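PDB 6Z16: multisubunit Na+/H+ antiporter, D subunit from Anoxybacillus flavithermus, which probably helps exchange sodium ions for protons across the cell membrane, as one subunit of a multisubunit antiporter related to the membrane arm of respiratory complex I. Local coordinates for residues Glu324-Phe328 against Val466-Val470; Tyr109-Phe113 against Val145-Leu149; Ser169-Phe173 against Val215-Lys219. All coordinates share one frame; numbering follows the deposited sequence.

Contact 1. Residues Glu324-Phe328 against Val466-Val470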
ATOM      1  N   GLU D 324     -22.647 -42.528 -57.788  1.00 48.10           N
ATOM      2  CA  GLU D 324     -22.427 -43.796 -57.106  1.00 39.69           C
ATOM      3  C   GLU D 324     -21.145 -44.466 -57.583  1.00 39.15           C
ATOM      4  O   GLU D 324     -20.332 -44.931 -56.767  1.00 44.39           O
ATOM      5  CB  GLU D 324     -23.642 -44.682 -57.340  1.00 44.84           C
ATOM      6  CG  GLU D 324     -23.664 -45.942 -56.549  1.00 69.88           C
ATOM      7  CD  GLU D 324     -24.976 -46.664 -56.702  1.00 89.84           C
ATOM      8  OE1 GLU D 324     -25.834 -46.188 -57.473  1.00 99.45           O
ATOM      9  OE2 GLU D 324     -25.159 -47.701 -56.037  1.00 91.12           O
ATOM     10  N   GLY D 325     -20.922 -44.459 -58.899  1.00 28.34           N
ATOM     11  CA  GLY D 325     -19.714 -45.044 -59.447  1.00 25.33           C
ATOM     12  C   GLY D 325     -18.452 -44.320 -59.024  1.00 34.05           C
ATOM     13  O   GLY D 325     -17.437 -44.955 -58.722  1.00 40.75           O
ATOM     14  N   THR D 326     -18.499 -42.988 -58.961  1.00 35.15           N
ATOM     15  CA  THR D 326     -17.289 -42.290 -58.545  1.00 39.26           C
ATOM     16  C   THR D 326     -17.037 -42.392 -57.041  1.00 31.10           C
ATOM     17  O   THR D 326     -15.875 -42.343 -56.638  1.00 25.37           O
ATOM     18  CB  THR D 326     -17.298 -40.824 -59.008  1.00 40.65           C
ATOM     19  OG1 THR D 326     -16.026 -40.230 -58.726  1.00 43.12           O
ATOM     20  CG2 THR D 326     -18.365 -40.015 -58.337  1.00 38.74           C
ATOM     21  N   ILE D 327     -18.069 -42.626 -56.218  1.00 31.80           N
ATOM     22  CA  ILE D 327     -17.830 -42.893 -54.795  1.00 36.11           C
ATOM     23  C   ILE D 327     -17.140 -44.244 -54.599  1.00 34.76           C
ATOM     24  O   ILE D 327     -16.148 -44.346 -53.851  1.00 31.26           O
ATOM     25  CB  ILE D 327     -19.143 -42.802 -53.997  1.00 31.38           C
ATOM     26  CG1 ILE D 327     -19.616 -41.358 -53.923  1.00 34.15           C
ATOM     27  CG2 ILE D 327     -18.960 -43.303 -52.586  1.00 34.76           C
ATOM     28  CD1 ILE D 327     -21.016 -41.215 -53.430  1.00 38.53           C
ATOM     29  N   PHE D 328     -17.654 -45.295 -55.266  1.00 35.10           N
ATOM     30  CA  PHE D 328     -17.010 -46.614 -55.217  1.00 36.58           C
ATOM     31  C   PHE D 328     -15.561 -46.555 -55.701  1.00 34.63           C
ATOM     32  O   PHE D 328     -14.642 -47.085 -55.045  1.00 35.22           O
ATOM     33  CB  PHE D 328     -17.780 -47.633 -56.062  1.00 29.83           C
ATOM     34  CG  PHE D 328     -19.001 -48.204 -55.403  1.00 30.96           C
ATOM     35  CD1 PHE D 328     -18.876 -49.131 -54.391  1.00 34.37           C
ATOM     36  CD2 PHE D 328     -20.265 -47.893 -55.856  1.00 37.31           C
ATOM     37  CE1 PHE D 328     -19.986 -49.682 -53.797  1.00 43.45           C
ATOM     38  CE2 PHE D 328     -21.381 -48.439 -55.274  1.00 35.24           C
ATOM     39  CZ  PHE D 328     -21.243 -49.336 -54.243  1.00 36.63           C
ATOM     40  N   VAL D 466     -21.231 -53.165 -48.610  1.00 43.99           N
ATOM     41  CA  VAL D 466     -20.763 -51.781 -48.611  1.00 41.93           C
ATOM     42  C   VAL D 466     -21.623 -50.870 -49.475  1.00 34.14           C
ATOM     43  O   VAL D 466     -21.351 -49.668 -49.561  1.00 48.65           O
ATOM     44  CB  VAL D 466     -19.276 -51.807 -49.038  1.00 50.80           C
ATOM     45  CG1 VAL D 466     -19.132 -51.992 -50.525  1.00 49.65           C
ATOM     46  CG2 VAL D 466     -18.489 -50.601 -48.528  1.00 79.84           C
ATOM     47  N   ARG D 467     -22.674 -51.384 -50.090  1.00 43.93           N
ATOM     48  CA  ARG D 467     -23.483 -50.516 -50.940  1.00 39.10           C
ATOM     49  C   ARG D 467     -24.481 -49.596 -50.218  1.00 42.63           C
ATOM     50  O   ARG D 467     -24.528 -48.425 -50.604  1.00 50.93           O
ATOM     51  CB  ARG D 467     -24.219 -51.328 -52.011  1.00 44.01           C
ATOM     52  CG  ARG D 467     -24.942 -50.442 -53.021  1.00 46.73           C
ATOM     53  CD  ARG D 467     -25.713 -51.197 -54.056  1.00 39.65           C
ATOM     54  NE  ARG D 467     -26.418 -50.288 -54.956  1.00 42.82           N
ATOM     55  CZ  ARG D 467     -27.639 -49.817 -54.737  1.00 39.65           C
ATOM     56  NH1 ARG D 467     -28.299 -50.167 -53.645  1.00 37.04           N
ATOM     57  NH2 ARG D 467     -28.204 -48.995 -55.607  1.00 36.43           N
ATOM     58  N   PRO D 468     -25.289 -50.014 -49.216  1.00 44.56           N
ATOM     59  CA  PRO D 468     -26.298 -49.074 -48.666  1.00 50.45           C
ATOM     60  C   PRO D 468     -25.735 -47.829 -47.983  1.00 49.66           C
ATOM     61  O   PRO D 468     -26.430 -46.799 -47.945  1.00 51.19           O
ATOM     62  CB  PRO D 468     -27.083 -49.937 -47.673  1.00 39.14           C
ATOM     63  CG  PRO D 468     -26.906 -51.292 -48.146  1.00 39.15           C
ATOM     64  CD  PRO D 468     -25.515 -51.359 -48.647  1.00 37.92           C
ATOM     65  N   PHE D 469     -24.489 -47.874 -47.506  1.00 45.12           N
ATOM     66  CA  PHE D 469     -23.795 -46.656 -47.102  1.00 45.36           C
ATOM     67  C   PHE D 469     -23.646 -45.705 -48.282  1.00 40.27           C
ATOM     68  O   PHE D 469     -23.956 -44.511 -48.181  1.00 46.82           O
ATOM     69  CB  PHE D 469     -22.416 -46.995 -46.538  1.00 48.67           C
ATOM     70  CG  PHE D 469     -22.449 -47.907 -45.355  1.00 53.29           C
ATOM     71  CD1 PHE D 469     -22.841 -47.445 -44.115  1.00 58.11           C
ATOM     72  CD2 PHE D 469     -22.042 -49.221 -45.477  1.00 52.62           C
ATOM     73  CE1 PHE D 469     -22.861 -48.288 -43.024  1.00 52.19           C
ATOM     74  CE2 PHE D 469     -22.057 -50.067 -44.389  1.00 58.64           C
ATOM     75  CZ  PHE D 469     -22.468 -49.600 -43.162  1.00 55.03           C
ATOM     76  N   VAL D 470     -23.198 -46.236 -49.422  1.00 30.70           N
ATOM     77  CA  VAL D 470     -23.022 -45.436 -50.629  1.00 30.93           C
ATOM     78  C   VAL D 470     -24.372 -44.975 -51.167  1.00 29.16           C
ATOM     79  O   VAL D 470     -24.478 -43.889 -51.740  1.00 29.97           O
ATOM     80  CB  VAL D 470     -22.209 -46.251 -51.655  1.00 22.44           C
ATOM     81  CG1 VAL D 470     -21.983 -45.486 -52.937  1.00 20.64           C
ATOM     82  CG2 VAL D 470     -20.881 -46.649 -51.056  1.00 23.48           C
TER

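Contact 2. Residues Tyr109-Phe113 against Val145-Leu149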
ATOM      1  N   TYR D 109       8.759 -37.644 -35.948  1.00 34.33           N
ATOM      2  CA  TYR D 109       8.124 -38.195 -37.146  1.00 21.97           C
ATOM      3  C   TYR D 109       6.658 -38.550 -36.910  1.00 21.77           C
ATOM      4  O   TYR D 109       5.788 -38.224 -37.730  1.00 27.87           O
ATOM      5  CB  TYR D 109       8.902 -39.421 -37.617  1.00 23.57           C
ATOM      6  CG  TYR D 109       8.281 -40.099 -38.804  1.00 59.10           C
ATOM      7  CD1 TYR D 109       8.393 -39.555 -40.072  1.00 79.05           C
ATOM      8  CD2 TYR D 109       7.576 -41.286 -38.657  1.00 79.18           C
ATOM      9  CE1 TYR D 109       7.817 -40.170 -41.158  1.00 87.97           C
ATOM     10  CE2 TYR D 109       6.995 -41.902 -39.733  1.00 80.82           C
ATOM     11  CZ  TYR D 109       7.119 -41.344 -40.980  1.00 84.21           C
ATOM     12  OH  TYR D 109       6.542 -41.966 -42.057  1.00 84.11           O
ATOM     13  N   TYR D 110       6.363 -39.219 -35.795  1.00 17.06           N
ATOM     14  CA  TYR D 110       5.009 -39.695 -35.545  1.00 19.94           C
ATOM     15  C   TYR D 110       4.066 -38.564 -35.179  1.00 19.75           C
ATOM     16  O   TYR D 110       2.860 -38.671 -35.434  1.00 17.96           O
ATOM     17  CB  TYR D 110       5.037 -40.756 -34.451  1.00 36.85           C
ATOM     18  CG  TYR D 110       5.894 -41.935 -34.828  1.00 38.53           C
ATOM     19  CD1 TYR D 110       5.423 -42.913 -35.686  1.00 32.39           C
ATOM     20  CD2 TYR D 110       7.189 -42.056 -34.344  1.00 36.36           C
ATOM     21  CE1 TYR D 110       6.211 -43.981 -36.043  1.00 31.58           C
ATOM     22  CE2 TYR D 110       7.979 -43.120 -34.691  1.00 33.40           C
ATOM     23  CZ  TYR D 110       7.488 -44.077 -35.542  1.00 37.62           C
ATOM     24  OH  TYR D 110       8.280 -45.142 -35.889  1.00 48.16           O
ATOM     25  N   SER D 111       4.600 -37.470 -34.636  1.00 20.54           N
ATOM     26  CA  SER D 111       3.805 -36.267 -34.429  1.00 25.65           C
ATOM     27  C   SER D 111       3.325 -35.705 -35.757  1.00 33.79           C
ATOM     28  O   SER D 111       2.149 -35.368 -35.909  1.00 31.28           O
ATOM     29  CB  SER D 111       4.630 -35.226 -33.681  1.00 29.89           C
ATOM     30  OG  SER D 111       5.053 -35.713 -32.427  1.00 32.95           O
ATOM     31  N   PHE D 112       4.227 -35.632 -36.740  1.00 32.57           N
ATOM     32  CA  PHE D 112       3.897 -35.087 -38.054  1.00 32.37           C
ATOM     33  C   PHE D 112       2.920 -35.990 -38.795  1.00 33.20           C
ATOM     34  O   PHE D 112       2.022 -35.502 -39.496  1.00 34.80           O
ATOM     35  CB  PHE D 112       5.184 -34.903 -38.851  1.00 31.71           C
ATOM     36  CG  PHE D 112       6.111 -33.877 -38.273  1.00 41.49           C
ATOM     37  CD1 PHE D 112       5.621 -32.805 -37.545  1.00 48.86           C
ATOM     38  CD2 PHE D 112       7.479 -34.017 -38.406  1.00 38.71           C
ATOM     39  CE1 PHE D 112       6.478 -31.874 -36.996  1.00 37.20           C
ATOM     40  CE2 PHE D 112       8.342 -33.107 -37.828  1.00 26.90           C
ATOM     41  CZ  PHE D 112       7.840 -32.026 -37.143  1.00 27.45           C
ATOM     42  N   PHE D 113       3.089 -37.308 -38.635  1.00 28.17           N
ATOM     43  CA  PHE D 113       2.110 -38.295 -39.090  1.00 25.60           C
ATOM     44  C   PHE D 113       0.718 -37.997 -38.541  1.00 24.45           C
ATOM     45  O   PHE D 113      -0.267 -37.915 -39.296  1.00 26.78           O
ATOM     46  CB  PHE D 113       2.573 -39.682 -38.637  1.00 41.95           C
ATOM     47  CG  PHE D 113       1.729 -40.817 -39.144  1.00 79.21           C
ATOM     48  CD1 PHE D 113       1.977 -41.376 -40.378  1.00 70.58           C
ATOM     49  CD2 PHE D 113       0.687 -41.326 -38.380  1.00 93.05           C
ATOM     50  CE1 PHE D 113       1.209 -42.417 -40.840  1.00 68.46           C
ATOM     51  CE2 PHE D 113      -0.091 -42.355 -38.846  1.00 78.80           C
ATOM     52  CZ  PHE D 113       0.173 -42.900 -40.076  1.00 73.67           C
ATOM     53  N   VAL D 145       6.567 -30.747 -44.047  1.00 31.61           N
ATOM     54  CA  VAL D 145       7.613 -31.186 -43.131  1.00 29.90           C
ATOM     55  C   VAL D 145       7.932 -32.664 -43.345  1.00 31.28           C
ATOM     56  O   VAL D 145       9.102 -33.062 -43.324  1.00 25.18           O
ATOM     57  CB  VAL D 145       7.221 -30.889 -41.675  1.00 29.98           C
ATOM     58  CG1 VAL D 145       8.366 -31.218 -40.784  1.00 27.33           C
ATOM     59  CG2 VAL D 145       6.860 -29.437 -41.506  1.00 32.61           C
ATOM     60  N   LEU D 146       6.907 -33.494 -43.594  1.00 32.56           N
ATOM     61  CA  LEU D 146       7.145 -34.907 -43.891  1.00 23.76           C
ATOM     62  C   LEU D 146       7.878 -35.100 -45.212  1.00 18.62           C
ATOM     63  O   LEU D 146       8.621 -36.073 -45.368  1.00 19.02           O
ATOM     64  CB  LEU D 146       5.826 -35.678 -43.907  1.00 21.13           C
ATOM     65  CG  LEU D 146       5.158 -35.987 -42.571  1.00 32.51           C
ATOM     66  CD1 LEU D 146       3.777 -36.540 -42.798  1.00 23.77           C
ATOM     67  CD2 LEU D 146       5.999 -36.995 -41.833  1.00 23.12           C
ATOM     68  N   LEU D 147       7.701 -34.182 -46.158  1.00 21.88           N
ATOM     69  CA  LEU D 147       8.469 -34.229 -47.393  1.00 23.90           C
ATOM     70  C   LEU D 147       9.928 -33.863 -47.159  1.00 27.89           C
ATOM     71  O   LEU D 147      10.826 -34.475 -47.746  1.00 24.03           O
ATOM     72  CB  LEU D 147       7.829 -33.297 -48.417  1.00 20.49           C
ATOM     73  CG  LEU D 147       8.441 -33.161 -49.804  1.00 29.68           C
ATOM     74  CD1 LEU D 147       8.457 -34.477 -50.506  1.00 29.60           C
ATOM     75  CD2 LEU D 147       7.632 -32.174 -50.599  1.00 29.69           C
ATOM     76  N   VAL D 148      10.195 -32.874 -46.300  1.00 35.76           N
ATOM     77  CA  VAL D 148      11.567 -32.383 -46.166  1.00 35.93           C
ATOM     78  C   VAL D 148      12.383 -33.139 -45.120  1.00 39.07           C
ATOM     79  O   VAL D 148      13.621 -33.032 -45.121  1.00 37.81           O
ATOM     80  CB  VAL D 148      11.539 -30.869 -45.861  1.00 39.65           C
ATOM     81  CG1 VAL D 148      11.136 -30.596 -44.425  1.00 56.83           C
ATOM     82  CG2 VAL D 148      12.849 -30.173 -46.254  1.00 30.82           C
ATOM     83  N   LEU D 149      11.741 -33.937 -44.265  1.00 42.12           N
ATOM     84  CA  LEU D 149      12.397 -34.505 -43.090  1.00 39.59           C
ATOM     85  C   LEU D 149      13.464 -35.524 -43.472  1.00 43.42           C
ATOM     86  O   LEU D 149      13.194 -36.487 -44.194  1.00 60.91           O
ATOM     87  CB  LEU D 149      11.356 -35.146 -42.174  1.00 35.28           C
ATOM     88  CG  LEU D 149      11.826 -35.758 -40.859  1.00 41.45           C
ATOM     89  CD1 LEU D 149      12.506 -34.712 -40.028  1.00 50.90           C
ATOM     90  CD2 LEU D 149      10.637 -36.304 -40.113  1.00 39.70           C
TER

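Contact 3. Residues Ser169-Phe173 against Val215-Lys219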
ATOM      1  N   SER D 169      -1.518 -21.542 -54.287  1.00 31.64           N
ATOM      2  CA  SER D 169      -2.900 -22.020 -54.261  1.00 36.81           C
ATOM      3  C   SER D 169      -3.626 -21.642 -52.968  1.00 41.14           C
ATOM      4  O   SER D 169      -4.848 -21.442 -52.981  1.00 38.70           O
ATOM      5  CB  SER D 169      -2.925 -23.529 -54.473  1.00 52.21           C
ATOM      6  OG  SER D 169      -2.265 -24.199 -53.418  1.00 64.26           O
ATOM      7  N   SER D 170      -2.896 -21.506 -51.858  1.00 43.62           N
ATOM      8  CA  SER D 170      -3.506 -21.045 -50.613  1.00 49.68           C
ATOM      9  C   SER D 170      -3.960 -19.597 -50.717  1.00 48.74           C
ATOM     10  O   SER D 170      -5.062 -19.247 -50.261  1.00 51.21           O
ATOM     11  CB  SER D 170      -2.510 -21.209 -49.473  1.00 41.65           C
ATOM     12  OG  SER D 170      -2.203 -22.576 -49.276  1.00 52.36           O
ATOM     13  N   ALA D 171      -3.122 -18.742 -51.316  1.00 39.29           N
ATOM     14  CA  ALA D 171      -3.516 -17.354 -51.546  1.00 36.20           C
ATOM     15  C   ALA D 171      -4.715 -17.261 -52.485  1.00 35.39           C
ATOM     16  O   ALA D 171      -5.600 -16.411 -52.300  1.00 35.30           O
ATOM     17  CB  ALA D 171      -2.335 -16.564 -52.100  1.00 42.32           C
ATOM     18  N   LEU D 172      -4.775 -18.148 -53.483  1.00 32.43           N
ATOM     19  CA  LEU D 172      -5.926 -18.162 -54.381  1.00 34.62           C
ATOM     20  C   LEU D 172      -7.201 -18.619 -53.678  1.00 37.96           C
ATOM     21  O   LEU D 172      -8.293 -18.130 -53.999  1.00 35.76           O
ATOM     22  CB  LEU D 172      -5.624 -19.038 -55.592  1.00 52.85           C
ATOM     23  CG  LEU D 172      -4.560 -18.464 -56.532  1.00 56.07           C
ATOM     24  CD1 LEU D 172      -4.142 -19.474 -57.572  1.00 40.53           C
ATOM     25  CD2 LEU D 172      -5.082 -17.207 -57.199  1.00 54.45           C
ATOM     26  N   PHE D 173      -7.095 -19.528 -52.704  1.00 41.86           N
ATOM     27  CA  PHE D 173      -8.304 -19.894 -51.968  1.00 46.32           C
ATOM     28  C   PHE D 173      -8.750 -18.764 -51.050  1.00 45.62           C
ATOM     29  O   PHE D 173      -9.958 -18.582 -50.841  1.00 41.80           O
ATOM     30  CB  PHE D 173      -8.106 -21.182 -51.169  1.00 51.49           C
ATOM     31  CG  PHE D 173      -9.384 -21.733 -50.611  1.00 69.50           C
ATOM     32  CD1 PHE D 173     -10.331 -22.273 -51.461  1.00 91.35           C
ATOM     33  CD2 PHE D 173      -9.651 -21.708 -49.260  1.00 78.22           C
ATOM     34  CE1 PHE D 173     -11.518 -22.778 -50.971  1.00 89.08           C
ATOM     35  CE2 PHE D 173     -10.839 -22.214 -48.768  1.00 82.36           C
ATOM     36  CZ  PHE D 173     -11.767 -22.748 -49.623  1.00 76.68           C
ATOM     37  N   VAL D 215      -8.560 -23.690 -57.829  1.00 40.33           N
ATOM     38  CA  VAL D 215      -7.927 -23.907 -56.525  1.00 38.21           C
ATOM     39  C   VAL D 215      -7.880 -25.393 -56.177  1.00 30.96           C
ATOM     40  O   VAL D 215      -6.812 -25.950 -55.883  1.00 26.65           O
ATOM     41  CB  VAL D 215      -8.656 -23.109 -55.430  1.00 32.79           C
ATOM     42  CG1 VAL D 215      -8.117 -23.493 -54.073  1.00 22.14           C
ATOM     43  CG2 VAL D 215      -8.481 -21.627 -55.647  1.00 22.01           C
ATOM     44  N   PHE D 216      -9.034 -26.064 -56.226  1.00 33.25           N
ATOM     45  CA  PHE D 216      -9.104 -27.468 -55.846  1.00 26.38           C
ATOM     46  C   PHE D 216      -8.425 -28.381 -56.856  1.00 22.07           C
ATOM     47  O   PHE D 216      -8.045 -29.498 -56.499  1.00 20.74           O
ATOM     48  CB  PHE D 216     -10.559 -27.876 -55.661  1.00 27.96           C
ATOM     49  CG  PHE D 216     -11.232 -27.221 -54.492  1.00 39.63           C
ATOM     50  CD1 PHE D 216     -10.500 -26.737 -53.423  1.00 47.90           C
ATOM     51  CD2 PHE D 216     -12.604 -27.053 -54.482  1.00 37.83           C
ATOM     52  CE1 PHE D 216     -11.125 -26.124 -52.359  1.00 43.84           C
ATOM     53  CE2 PHE D 216     -13.233 -26.438 -53.422  1.00 41.30           C
ATOM     54  CZ  PHE D 216     -12.492 -25.973 -52.360  1.00 40.31           C
ATOM     55  N   GLY D 217      -8.248 -27.933 -58.101  1.00 24.07           N
ATOM     56  CA  GLY D 217      -7.439 -28.664 -59.049  1.00 29.96           C
ATOM     57  C   GLY D 217      -5.960 -28.409 -58.921  1.00 36.91           C
ATOM     58  O   GLY D 217      -5.160 -29.209 -59.409  1.00 39.77           O
ATOM     59  N   LEU D 218      -5.573 -27.293 -58.311  1.00 37.69           N
ATOM     60  CA  LEU D 218      -4.209 -27.200 -57.815  1.00 50.36           C
ATOM     61  C   LEU D 218      -3.993 -28.126 -56.626  1.00 66.33           C
ATOM     62  O   LEU D 218      -2.884 -28.640 -56.442  1.00 63.44           O
ATOM     63  CB  LEU D 218      -3.879 -25.757 -57.448  1.00 58.36           C
ATOM     64  CG  LEU D 218      -3.600 -24.842 -58.633  1.00 61.22           C
ATOM     65  CD1 LEU D 218      -3.550 -23.398 -58.197  1.00 53.86           C
ATOM     66  CD2 LEU D 218      -2.277 -25.258 -59.248  1.00 55.30           C
ATOM     67  N   LYS D 219      -5.034 -28.357 -55.822  1.00 72.51           N
ATOM     68  CA  LYS D 219      -4.904 -29.280 -54.695  1.00 68.77           C
ATOM     69  C   LYS D 219      -4.782 -30.725 -55.171  1.00 58.38           C
ATOM     70  O   LYS D 219      -3.769 -31.388 -54.924  1.00 57.35           O
ATOM     71  CB  LYS D 219      -6.089 -29.123 -53.743  1.00 78.06           C
ATOM     72  CG  LYS D 219      -6.229 -27.736 -53.156  1.00 74.50           C
ATOM     73  CD  LYS D 219      -5.015 -27.363 -52.326  1.00 63.91           C
ATOM     74  CE  LYS D 219      -5.251 -26.072 -51.564  1.00 64.84           C
ATOM     75  NZ  LYS D 219      -5.358 -24.909 -52.474  1.00 66.13           N
TER

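Contact 1. Residues Glu324-Phe328 against Val466-Val470
Val470 of helix 463-477 fits into the angle between Ile327 and Phe328 of helix 320-351, and the close packing of this contact gathers round its CG1 methyl. That methyl lies 3.7 Å from Ile327 CG2. It also stands over one face of the Phe328 ring, 4.2 Å from the ring centroid and 27° off the normal, which makes a CH-pi contact. With chi1 at -180°, Val470 holds CG1 trans to its own amide nitrogen, directed at the other helix, where the aliphatic CG of Glu324 also meets it at 4.0 Å. The rim of the same ring is occupied differently. Near the ring plane, Val466 CG1 lies 4.1 Å from Phe328 CE1, and Arg467 CG approaches Phe328 CZ.

The charged side is held more loosely. Arg467, partly exposed, runs out extended from CG to NE, and Glu324, also extended, reaches across it at about a right angle. Their salt bridge joins Arg467 NE to Glu324 OE2 at 3.1 Å, but the hydrogen bond within it is weak, with an N-H...O angle of 120°. Attraction between the charges probably matters more here than directional bonding. A neighbouring subunit packs beside both residues, with Leu95 against Glu324 and Ser94 against Arg467. The helix carrying the arginine is kinked at Pro468, so the whole illustrates a proline-kinked membrane helix crossing a second helix through apolar packing, with an ion pair at its margin.

Contact 2. Residues Tyr109-Phe113 against Val145-Leu149
The amide N of Phe113 donates to Tyr109 O at 3.0 Å, closing the first turn of helix 109-124, whose Tyr109 and Phe112 meet Leu146 of helix 129-148. Phe113 itself barely joins in, bringing little more than its backbone near Leu146. The Leu146 branches divide the work. Its CD2 methyl is shared, lying 3.7 Å from Phe112 CB and equally 3.7 Å from Tyr109 CE1, while CD1 lies beside the backbone carbonyl of Phe112. This is side-chain packing between the beginning of one transmembrane helix and the end of another in a helical membrane bundle: Leu149 is the first residue to abandon helical backbone angles. The contact is apolar throughout, with no hydrogen bond passing between the two segments.

Aromatic faces and edges are used selectively. Val145 CG1 stands over one face of the Phe112 ring, 3.8 Å from its centroid and 23° off the normal, the two side chains crossing at about a right angle. Leu149 CD2 instead comes to ring edges, 4.0 Å from Tyr109 CD1 and 4.3 Å from Phe112 CD2. Tyr109 has CG trans to its amide nitrogen (chi1 177°), which carries the ring out to Leu146 and Leu149; its hydroxyl has a weak hydrogen bond to Ser96 OG. Leu805 of a neighbouring antiporter subunit packs on Phe112, and Arg104 NE binds the carbonyl oxygen of Leu149.

Contact 3. Residues Ser169-Phe173 against Val215-Lys219
Phe173 and Val215 join two nearly antiparallel transmembrane helices, 153-183 and 203-219, whose short segments run at 153° with axes 9.5 Å apart. Both lie in the membrane domain shared by Mrp antiporters and complex I, and Lys219, at the end of its helix, probably corresponds to the lysine beside the helix break in those relatives.

The side chain of Phe173 can be followed outward along helix 203-219. Its CB lies 3.7 Å from Val215 CG1, the same methyl that then flanks CG and comes within 3.6 Å of Phe173 CD1. One atom further, Phe173 CE1 leaves the valine and meets Phe216 CZ at 3.6 Å. A chi1 of -169° swings the ring to the side of the Phe173 backbone remote from its own N, onto Val215 and Phe216. The two rings approach obliquely, their planes 37° apart. Phe216 also belongs to a second interface, since Ser255, Ile256 and Thr259 of helix 249-263 touch its side chain.

Val215 uses its second methyl on a different neighbour: CG2 lies 3.9 Å from Leu172 CB. Leu218 extends the apolar seam, with CD1 next to both Leu172 CD1 and Ser169 CB. At the polar end the lysine chain bends at chi2 and chi4, curling back toward helix 153-183. Ser169 OG, hydrogen-bonded to Asn166 O of its own helix, lies 3.3 Å from Lys219 NZ.

The three contacts sample separate joints of one helical bundle, and none touches another. Contacts 2 and 3 are linked along the chain, because helices 129-148 and 153-183 follow one another; their centres are 22 Å apart and their nearest atoms about 12 Å. Contact 1 closes later, its centre 28 Å from that of contact 3 and 33 Å from that of contact 2, on the opposite side of the chain's centre from contact 2. Their surroundings differ too. In contact 1 the Val466 side chain is about 5 Å from a bound phosphatidylethanolamine, whereas in contact 3 the Ser170 side chain, whose OG is hydrogen-bonded to Asn166 O and to Glu137 OE2, is about 6 Å from a potassium ion.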